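PDB 5GVJ: enoyl-[acyl-carrier-protein] reductase [FMN] from Thermotoga maritima, which probably reduces enoyl-acyl-carrier-protein thioesters in bacterial fatty acid synthesis, as an FMN-dependent, NADH-using enoyl reductase of the nitronate monooxygenase family. Local coordinates for residues 21-25 and 261-266; 29-34 and 196-202; 40-46 and 67-73. The protein carries 1 engineered substitution. One frame throughout, in Å; residues are numbered along the deposited sequence.

In the fold
All three contacts belong to the TIM barrel of the chain and touch one another. Contact 3 lies in its buried core: two neighbouring parallel strands, 41-44 and 68-73, joined by backbone hydrogen bonds and a serine hydroxyl. Contact 2 is also buried but lies outside the strands, where helix 28-36 meets the turn after helix 193-197 through van der Waals packing without hydrogen bonds between them; the side chain of Val34 reaches back to Gly41 of contact 3. Contact 1 is partly exposed, joining the FMN-binding loop after strand 17-18 to helix 260-265 by CH-pi and apolar contacts. Both other contacts are nested, along the chain, inside the loop that contact 1 closes.

Contact 1: residues 21-25 and 261-266; sequences GMAWA and LRRAVV
Trp24 lays its indole against Arg262, joining the loop that follows strand 17-18 of the TIM barrel to the short helix 260-265. The aliphatic part of the arginine does the touching. Its CG stands 3.4 Å from the centroid of the six-membered ring of Trp24 and only 8° off the ring normal, a nearly perpendicular CH-pi contact over one face. Further along the chain, Arg262 CD comes within 3.6 Å of Trp24 CH2, so two successive methylenes cover the benzo ring. The chain then bends at chi3, and the guanidinium plane ends 75° from that of the indole, too steep for a flat stack; its NH1 forms a salt bridge with Glu267.

Around this pair the other residues of 261-266 meet different parts of the tryptophan. Leu261 CD2 comes up to the indole edge, near the ring plane, 4.0 Å from Trp24 CD1. Val265 CG1 packs 3.7 Å from Trp24 CB, at the root of the side chain, and Val266 CG2 approaches Trp24 CE3 obliquely. CG of Trp24 lies anti to its carbonyl carbon (chi1 -60°), which carries the indole across Arg262 while CB stays against Val265.

Gly21 and Ala23, earlier in the same loop, bind FMN in another structure of this protein, although this chain holds none. Tyr208 of helix 206-214 touches both Met22 and Val265, and Ala47 packs on Trp24 from a neighbouring loop. The same methyl that meets the indole edge also touches an FMN-binding residue: Leu261 CD2 lies 3.7 Å from Ala23 O and 4.3 Å from Ala23 CB.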
loop_
_atom_site.group_PDB
_atom_site.type_symbol
_atom_site.label_atom_id
_atom_site.label_comp_id
_atom_site.label_asym_id
_atom_site.label_seq_id
_atom_site.Cartn_x
_atom_site.Cartn_y
_atom_site.Cartn_z
ATOM N N GLY A 21 -18.979 -6.652 0.286
ATOM C CA GLY A 21 -19.941 -7.260 -0.628
ATOM C C GLY A 21 -19.367 -8.393 -1.456
ATOM O O GLY A 21 -19.665 -8.503 -2.654
ATOM N N MET A 22 -18.538 -9.232 -0.849
ATOM C CA MET A 22 -18.060 -10.441 -1.494
ATOM C C MET A 22 -19.200 -11.455 -1.623
ATOM O O MET A 22 -20.197 -11.405 -0.896
ATOM C CB MET A 22 -16.901 -11.020 -0.679
ATOM C CG MET A 22 -16.143 -12.165 -1.310
ATOM S SD MET A 22 -14.719 -12.580 -0.274
ATOM C CE MET A 22 -15.481 -13.022 1.292
ATOM N N ALA A 23 -19.056 -12.378 -2.575
ATOM C CA ALA A 23 -20.014 -13.470 -2.678
ATOM C C ALA A 23 -20.010 -14.287 -1.391
ATOM O O ALA A 23 -18.962 -14.495 -0.770
ATOM C CB ALA A 23 -19.692 -14.363 -3.873
ATOM N N TRP A 24 -21.204 -14.717 -0.975
ATOM C CA TRP A 24 -21.417 -15.538 0.218
ATOM C C TRP A 24 -21.263 -14.735 1.504
ATOM O O TRP A 24 -22.110 -14.851 2.391
ATOM C CB TRP A 24 -20.491 -16.759 0.226
ATOM C CG TRP A 24 -20.707 -17.635 -0.957
ATOM C CD1 TRP A 24 -19.862 -17.811 -2.014
ATOM C CD2 TRP A 24 -21.868 -18.427 -1.234
ATOM N NE1 TRP A 24 -20.417 -18.682 -2.920
ATOM C CE2 TRP A 24 -21.648 -19.076 -2.464
ATOM C CE3 TRP A 24 -23.064 -18.669 -0.547
ATOM C CZ2 TRP A 24 -22.584 -19.945 -3.030
ATOM C CZ3 TRP A 24 -23.992 -19.532 -1.110
ATOM C CH2 TRP A 24 -23.745 -20.160 -2.339
ATOM N N ALA A 25 -20.220 -13.902 1.621
ATOM C CA ALA A 25 -20.043 -13.114 2.842
ATOM C C ALA A 25 -20.876 -11.840 2.837
ATOM O O ALA A 25 -21.237 -11.336 3.908
ATOM C CB ALA A 25 -18.564 -12.751 3.036
ATOM N N LEU A 261 -14.841 -21.125 -2.289
ATOM C CA LEU A 261 -15.144 -19.969 -1.448
ATOM C C LEU A 261 -16.357 -20.234 -0.565
ATOM O O LEU A 261 -16.359 -19.875 0.620
ATOM C CB LEU A 261 -15.364 -18.715 -2.303
ATOM C CG LEU A 261 -15.672 -17.435 -1.503
ATOM C CD1 LEU A 261 -14.476 -17.004 -0.644
ATOM C CD2 LEU A 261 -16.129 -16.290 -2.403
ATOM N N ARG A 262 -17.388 -20.882 -1.112
ATOM C CA ARG A 262 -18.563 -21.214 -0.310
ATOM C C ARG A 262 -18.208 -22.145 0.845
ATOM O O ARG A 262 -18.740 -22.001 1.952
ATOM C CB ARG A 262 -19.643 -21.850 -1.184
ATOM C CG ARG A 262 -20.996 -21.926 -0.500
ATOM C CD ARG A 262 -21.897 -22.975 -1.142
ATOM N NE ARG A 262 -21.320 -24.313 -1.015
ATOM C CZ ARG A 262 -21.521 -25.127 0.017
ATOM N NH1 ARG A 262 -22.306 -24.757 1.025
ATOM N NH2 ARG A 262 -20.940 -26.318 0.037
ATOM N N ARG A 263 -17.311 -23.105 0.610
ATOM C CA ARG A 263 -16.961 -24.047 1.671
ATOM C C ARG A 263 -16.298 -23.336 2.844
ATOM O O ARG A 263 -16.510 -23.708 4.003
ATOM C CB ARG A 263 -16.050 -25.155 1.135
ATOM C CG ARG A 263 -16.719 -26.137 0.178
ATOM C CD ARG A 263 -15.928 -27.435 0.089
ATOM N NE ARG A 263 -14.688 -27.282 -0.666
ATOM C CZ ARG A 263 -14.597 -27.403 -1.991
ATOM N NH1 ARG A 263 -15.677 -27.678 -2.720
ATOM N NH2 ARG A 263 -13.421 -27.249 -2.594
ATOM N N ALA A 264 -15.486 -22.312 2.566
ATOM C CA ALA A 264 -14.869 -21.558 3.654
ATOM C C ALA A 264 -15.897 -20.688 4.363
ATOM O O ALA A 264 -16.037 -20.750 5.591
ATOM C CB ALA A 264 -13.715 -20.707 3.119
ATOM N N VAL A 265 -16.640 -19.880 3.601
ATOM C CA VAL A 265 -17.571 -18.922 4.194
ATOM C C VAL A 265 -18.717 -19.635 4.903
ATOM O O VAL A 265 -19.055 -19.315 6.049
ATOM C CB VAL A 265 -18.105 -17.955 3.118
ATOM C CG1 VAL A 265 -19.247 -17.119 3.689
ATOM C CG2 VAL A 265 -16.996 -17.059 2.618
ATOM N N VAL A 266 -19.349 -20.589 4.235
ATOM C CA VAL A 266 -20.548 -21.203 4.795
ATOM C C VAL A 266 -20.203 -22.346 5.736
ATOM O O VAL A 266 -20.787 -22.454 6.815
ATOM C CB VAL A 266 -21.493 -21.672 3.671
ATOM C CG1 VAL A 266 -22.743 -22.310 4.266
ATOM C CG2 VAL A 266 -21.863 -20.510 2.781
#

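Contact 2: residues 29-34 and 196-202; sequences TLAAAV and FVASVES
Leu30 fills the middle of this interface, its two methyls pushed against the turn that follows helix 193-197. The contact is made by van der Waals packing, much of it methyl groups against backbone and hydroxyl oxygens, with no hydrogen bond between the segments. With CG anti to the backbone N (chi1 178°), the leucine reaches out from its helix until CD2 is 3.6 Å from Phe196 O and 3.8 Å from Ser202 CB, while CD1 lies 3.6 Å from Ser199 OG. One turn further along, Ala33 CB rests against Glu201 CB at 3.8 Å. Val34 CG2 approaches Phe196 CD1 at 3.9 Å, the two side chains passing at a slant.

Hydrogen bonds within 196-202 shape the surface that Leu30 meets. Ser199 OG donates to Phe196 O at 2.8 Å, from 20° off the carbonyl plane. Ser202 OG donates to Val197 O, also at 2.8 Å but in the carbonyl plane and on a lone pair. Together these serines tie the type I turn 199-202 back to the end of the helix. Glu201 OE1 accepts a hydrogen bond from Val290 N at the start of helix 290-309.

The preceding helix, 193-197, begins at Gly193 and Thr194, both FMN-binding in another structure of this protein. The contact thus joins helix 28-36, which follows strand 17-18, to a flavin-binding helix of this TIM-barrel flavoprotein.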
loop_
_atom_site.group_PDB
_atom_site.type_symbol
_atom_site.label_atom_id
_atom_site.label_comp_id
_atom_site.label_asym_id
_atom_site.label_seq_id
_atom_site.Cartn_x
_atom_site.Cartn_y
_atom_site.Cartn_z
ATOM N N THR A 29 -27.959 -9.789 5.862
ATOM C CA THR A 29 -27.864 -9.551 7.297
ATOM C C THR A 29 -26.682 -8.650 7.638
ATOM O O THR A 29 -26.809 -7.738 8.465
ATOM C CB THR A 29 -27.746 -10.873 8.062
ATOM O OG1 THR A 29 -28.923 -11.666 7.848
ATOM C CG2 THR A 29 -27.702 -10.577 9.515
ATOM N N LEU A 30 -25.520 -8.901 7.034
ATOM C CA LEU A 30 -24.371 -8.028 7.286
ATOM C C LEU A 30 -24.564 -6.674 6.615
ATOM O O LEU A 30 -24.263 -5.630 7.209
ATOM C CB LEU A 30 -23.081 -8.688 6.796
ATOM C CG LEU A 30 -21.766 -7.904 6.927
ATOM C CD1 LEU A 30 -21.577 -7.284 8.329
ATOM C CD2 LEU A 30 -20.604 -8.822 6.614
ATOM N N ALA A 31 -25.082 -6.672 5.385
ATOM C CA ALA A 31 -25.304 -5.414 4.674
ATOM C C ALA A 31 -26.308 -4.531 5.407
ATOM O O ALA A 31 -26.110 -3.319 5.533
ATOM C CB ALA A 31 -25.770 -5.706 3.248
ATOM N N ALA A 32 -27.394 -5.119 5.908
ATOM C CA ALA A 32 -28.379 -4.317 6.625
ATOM C C ALA A 32 -27.771 -3.693 7.872
ATOM O O ALA A 32 -28.092 -2.553 8.229
ATOM C CB ALA A 32 -29.596 -5.176 6.974
ATOM N N ALA A 33 -26.881 -4.423 8.546
ATOM C CA ALA A 33 -26.247 -3.904 9.753
ATOM C C ALA A 33 -25.329 -2.725 9.439
ATOM O O ALA A 33 -25.339 -1.710 10.152
ATOM C CB ALA A 33 -25.468 -5.025 10.454
ATOM N N VAL A 34 -24.533 -2.837 8.371
ATOM C CA VAL A 34 -23.641 -1.741 7.999
ATOM C C VAL A 34 -24.444 -0.510 7.566
ATOM O O VAL A 34 -24.145 0.617 7.975
ATOM C CB VAL A 34 -22.663 -2.206 6.903
ATOM C CG1 VAL A 34 -21.780 -1.043 6.457
ATOM C CG2 VAL A 34 -21.769 -3.331 7.430
ATOM N N PHE A 196 -15.206 -5.863 8.070
ATOM C CA PHE A 196 -16.618 -6.105 8.367
ATOM C C PHE A 196 -17.005 -7.581 8.300
ATOM O O PHE A 196 -17.998 -7.969 8.928
ATOM C CB PHE A 196 -17.511 -5.268 7.443
ATOM C CG PHE A 196 -17.569 -3.812 7.831
ATOM C CD1 PHE A 196 -18.227 -3.417 8.986
ATOM C CD2 PHE A 196 -16.930 -2.842 7.063
ATOM C CE1 PHE A 196 -18.280 -2.077 9.362
ATOM C CE2 PHE A 196 -16.959 -1.492 7.435
ATOM C CZ PHE A 196 -17.632 -1.108 8.580
ATOM N N VAL A 197 -16.282 -8.409 7.540
ATOM C CA VAL A 197 -16.454 -9.857 7.672
ATOM C C VAL A 197 -16.145 -10.292 9.097
ATOM O O VAL A 197 -16.804 -11.186 9.654
ATOM C CB VAL A 197 -15.567 -10.607 6.661
ATOM C CG1 VAL A 197 -15.488 -12.089 7.023
ATOM C CG2 VAL A 197 -16.094 -10.421 5.243
ATOM N N ALA A 198 -15.135 -9.672 9.711
ATOM C CA ALA A 198 -14.767 -9.950 11.101
ATOM C C ALA A 198 -15.622 -9.132 12.078
ATOM O O ALA A 198 -15.120 -8.399 12.930
ATOM C CB ALA A 198 -13.285 -9.674 11.315
ATOM N N SER A 199 -16.940 -9.298 11.977
ATOM C CA SER A 199 -17.844 -8.563 12.851
ATOM C C SER A 199 -18.881 -9.502 13.454
ATOM O O SER A 199 -19.132 -10.598 12.944
ATOM C CB SER A 199 -18.562 -7.438 12.106
ATOM O OG SER A 199 -19.528 -7.985 11.222
ATOM N N VAL A 200 -19.505 -9.040 14.541
ATOM C CA VAL A 200 -20.511 -9.870 15.212
ATOM C C VAL A 200 -21.675 -10.157 14.271
ATOM O O VAL A 200 -22.194 -11.280 14.223
ATOM C CB VAL A 200 -20.990 -9.202 16.518
ATOM C CG1 VAL A 200 -22.107 -10.030 17.177
ATOM C CG2 VAL A 200 -19.846 -9.040 17.494
ATOM N N GLU A 201 -22.074 -9.159 13.475
ATOM C CA GLU A 201 -23.226 -9.292 12.594
ATOM C C GLU A 201 -22.893 -9.983 11.282
ATOM O O GLU A 201 -23.805 -10.242 10.485
ATOM C CB GLU A 201 -23.833 -7.910 12.316
ATOM C CG GLU A 201 -24.475 -7.241 13.548
ATOM C CD GLU A 201 -23.464 -6.597 14.495
ATOM O OE1 GLU A 201 -22.256 -6.541 14.148
ATOM O OE2 GLU A 201 -23.876 -6.141 15.591
ATOM N N SER A 202 -21.620 -10.267 11.022
ATOM C CA SER A 202 -21.268 -11.057 9.851
ATOM C C SER A 202 -21.691 -12.501 10.058
ATOM O O SER A 202 -21.561 -13.039 11.158
ATOM C CB SER A 202 -19.763 -10.981 9.589
ATOM O OG SER A 202 -19.319 -12.079 8.806
#

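Contact 3: residues 40-46 and 67-73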
loop_
_atom_site.group_PDB
_atom_site.type_symbol
_atom_site.label_atom_id
_atom_site.label_comp_id
_atom_site.label_asym_id
_atom_site.label_seq_id
_atom_site.Cartn_x
_atom_site.Cartn_y
_atom_site.Cartn_z
ATOM N N LEU A 40 -22.287 2.059 4.079
ATOM C CA LEU A 40 -22.965 1.455 2.933
ATOM C C LEU A 40 -22.814 -0.058 3.013
ATOM O O LEU A 40 -21.754 -0.598 2.700
ATOM C CB LEU A 40 -22.427 1.977 1.602
ATOM C CG LEU A 40 -23.328 1.559 0.433
ATOM C CD1 LEU A 40 -24.515 2.524 0.305
ATOM C CD2 LEU A 40 -22.543 1.463 -0.894
ATOM N N GLY A 41 -23.877 -0.741 3.428
ATOM C CA GLY A 41 -23.905 -2.181 3.300
ATOM C C GLY A 41 -24.039 -2.575 1.845
ATOM O O GLY A 41 -24.610 -1.854 1.028
ATOM N N ILE A 42 -23.479 -3.726 1.500
ATOM C CA ILE A 42 -23.447 -4.140 0.103
ATOM C C ILE A 42 -23.759 -5.622 0.037
ATOM O O ILE A 42 -23.109 -6.427 0.709
ATOM C CB ILE A 42 -22.097 -3.841 -0.574
ATOM C CG1 ILE A 42 -21.919 -2.332 -0.732
ATOM C CG2 ILE A 42 -22.042 -4.530 -1.929
ATOM C CD1 ILE A 42 -20.513 -1.911 -1.230
ATOM N N ILE A 43 -24.784 -5.973 -0.734
ATOM C CA ILE A 43 -25.144 -7.365 -0.974
ATOM C C ILE A 43 -24.233 -7.907 -2.069
ATOM O O ILE A 43 -24.169 -7.346 -3.167
ATOM C CB ILE A 43 -26.622 -7.484 -1.387
ATOM C CG1 ILE A 43 -27.537 -7.067 -0.237
ATOM C CG2 ILE A 43 -26.926 -8.902 -1.857
ATOM C CD1 ILE A 43 -29.009 -6.898 -0.661
ATOM N N GLY A 44 -23.525 -8.992 -1.774
ATOM C CA GLY A 44 -22.688 -9.623 -2.777
ATOM C C GLY A 44 -23.468 -10.623 -3.605
ATOM O O GLY A 44 -23.894 -11.662 -3.086
ATOM N N SER A 45 -23.681 -10.327 -4.885
ATOM C CA SER A 45 -24.508 -11.176 -5.730
ATOM C C SER A 45 -23.688 -12.168 -6.544
ATOM O O SER A 45 -24.247 -12.850 -7.407
ATOM C CB SER A 45 -25.377 -10.319 -6.666
ATOM O OG SER A 45 -24.633 -9.776 -7.747
ATOM N N GLY A 46 -22.381 -12.264 -6.282
ATOM C CA GLY A 46 -21.497 -13.010 -7.163
ATOM C C GLY A 46 -21.946 -14.434 -7.419
ATOM O O GLY A 46 -21.756 -14.957 -8.524
ATOM N N PRO A 67 -29.634 3.687 2.562
ATOM C CA PRO A 67 -29.052 3.232 1.294
ATOM C C PRO A 67 -28.205 1.981 1.462
ATOM O O PRO A 67 -27.667 1.682 2.531
ATOM C CB PRO A 67 -28.195 4.422 0.842
ATOM C CG PRO A 67 -28.842 5.610 1.462
ATOM C CD PRO A 67 -29.389 5.121 2.798
ATOM N N PHE A 68 -28.074 1.257 0.358
ATOM C CA PHE A 68 -27.314 0.022 0.315
ATOM C C PHE A 68 -26.888 -0.195 -1.125
ATOM O O PHE A 68 -27.438 0.414 -2.047
ATOM C CB PHE A 68 -28.145 -1.166 0.816
ATOM C CG PHE A 68 -29.327 -1.474 -0.066
ATOM C CD1 PHE A 68 -30.508 -0.762 0.070
ATOM C CD2 PHE A 68 -29.242 -2.448 -1.058
ATOM C CE1 PHE A 68 -31.588 -1.030 -0.752
ATOM C CE2 PHE A 68 -30.323 -2.717 -1.883
ATOM C CZ PHE A 68 -31.491 -2.009 -1.728
ATOM N N GLY A 69 -25.906 -1.069 -1.314
ATOM C CA GLY A 69 -25.439 -1.416 -2.636
ATOM C C GLY A 69 -25.602 -2.896 -2.927
ATOM O O GLY A 69 -25.851 -3.722 -2.036
ATOM N N VAL A 70 -25.488 -3.215 -4.214
ATOM C CA VAL A 70 -25.370 -4.580 -4.706
ATOM C C VAL A 70 -24.108 -4.649 -5.555
ATOM O O VAL A 70 -23.929 -3.836 -6.470
ATOM C CB VAL A 70 -26.588 -5.016 -5.538
ATOM C CG1 VAL A 70 -26.295 -6.347 -6.217
ATOM C CG2 VAL A 70 -27.841 -5.126 -4.659
ATOM N N ASN A 71 -23.244 -5.611 -5.252
ATOM C CA ASN A 71 -22.062 -5.874 -6.061
ATOM C C ASN A 71 -22.368 -6.955 -7.089
ATOM O O ASN A 71 -22.844 -8.036 -6.740
ATOM C CB ASN A 71 -20.884 -6.303 -5.187
ATOM C CG ASN A 71 -19.636 -6.588 -6.001
ATOM O OD1 ASN A 71 -19.087 -5.691 -6.648
ATOM N ND2 ASN A 71 -19.189 -7.838 -5.984
ATOM N N ILE A 72 -22.071 -6.668 -8.351
ATOM C CA ILE A 72 -22.330 -7.584 -9.453
ATOM C C ILE A 72 -20.992 -8.002 -10.049
ATOM O O ILE A 72 -20.146 -7.146 -10.338
ATOM C CB ILE A 72 -23.232 -6.926 -10.511
ATOM C CG1 ILE A 72 -24.643 -6.744 -9.937
ATOM C CG2 ILE A 72 -23.243 -7.739 -11.803
ATOM C CD1 ILE A 72 -25.584 -6.047 -10.858
ATOM N N ILE A 73 -20.796 -9.309 -10.216
ATOM C CA ILE A 73 -19.596 -9.840 -10.859
ATOM C C ILE A 73 -19.849 -9.964 -12.358
ATOM O O ILE A 73 -20.734 -10.714 -12.788
ATOM C CB ILE A 73 -19.190 -11.194 -10.263
ATOM C CG1 ILE A 73 -18.952 -11.065 -8.760
ATOM C CG2 ILE A 73 -17.935 -11.700 -10.958
ATOM C CD1 ILE A 73 -17.868 -10.078 -8.416
HETATM O O HOH W 1 -22.872 -11.199 -9.706
HETATM O O HOH W 2 -20.331 -10.394 -5.004
#
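Gly41 and Gly69 start the run of backbone bonds between strands 41-44 and 68-73. Gly69 N donates to Gly41 O at 2.8 Å, in the plane of that carbonyl. Gly69 O then accepts from Ile43 N, which sits 33° out of the carbonyl plane, and Ile43 O accepts from Asn71 N. At the far end Asn71 O accepts two hydrogen bonds, from Ser45 N at 3.1 Å and from Ser45 OG at 2.7 Å. The serine hydroxyl sits between its own backbone N and carbonyl carbon (chi1 76°), which lets one residue grip the same oxygen with backbone and side chain.

These parallel neighbours are joined through helix 50-63 in a beta-alpha-beta unit of the TIM barrel. Ile43, Phe68 and Val70 point to the helix-covered face, where Ile57 and Leu60 pack on Phe68. Across the strands Ile43 CB and Val70 CG2 are 4.2 Å apart. Ile42 and Asn71 point to the other face, toward the barrel interior; Ile42 CG2 passes obliquely beside Asn71 CB at 3.9 Å. Ile42 CG2 also lies 3.7 Å from Gly21 CA, and the isoleucine side chain is about 4 Å from that of Gln191; both Gly21 and Gln191 bind FMN in another structure of this protein.

Two waters bridge the strand ends. One donates to Ser45 OG and accepts from Ile73 N. The second accepts from Gly46 N and from Asn71 ND2, the latter 3.0 Å from the water oxygen, while Asn71 OD1 is hydrogen-bonded to Thr95 OG1 on the next strand.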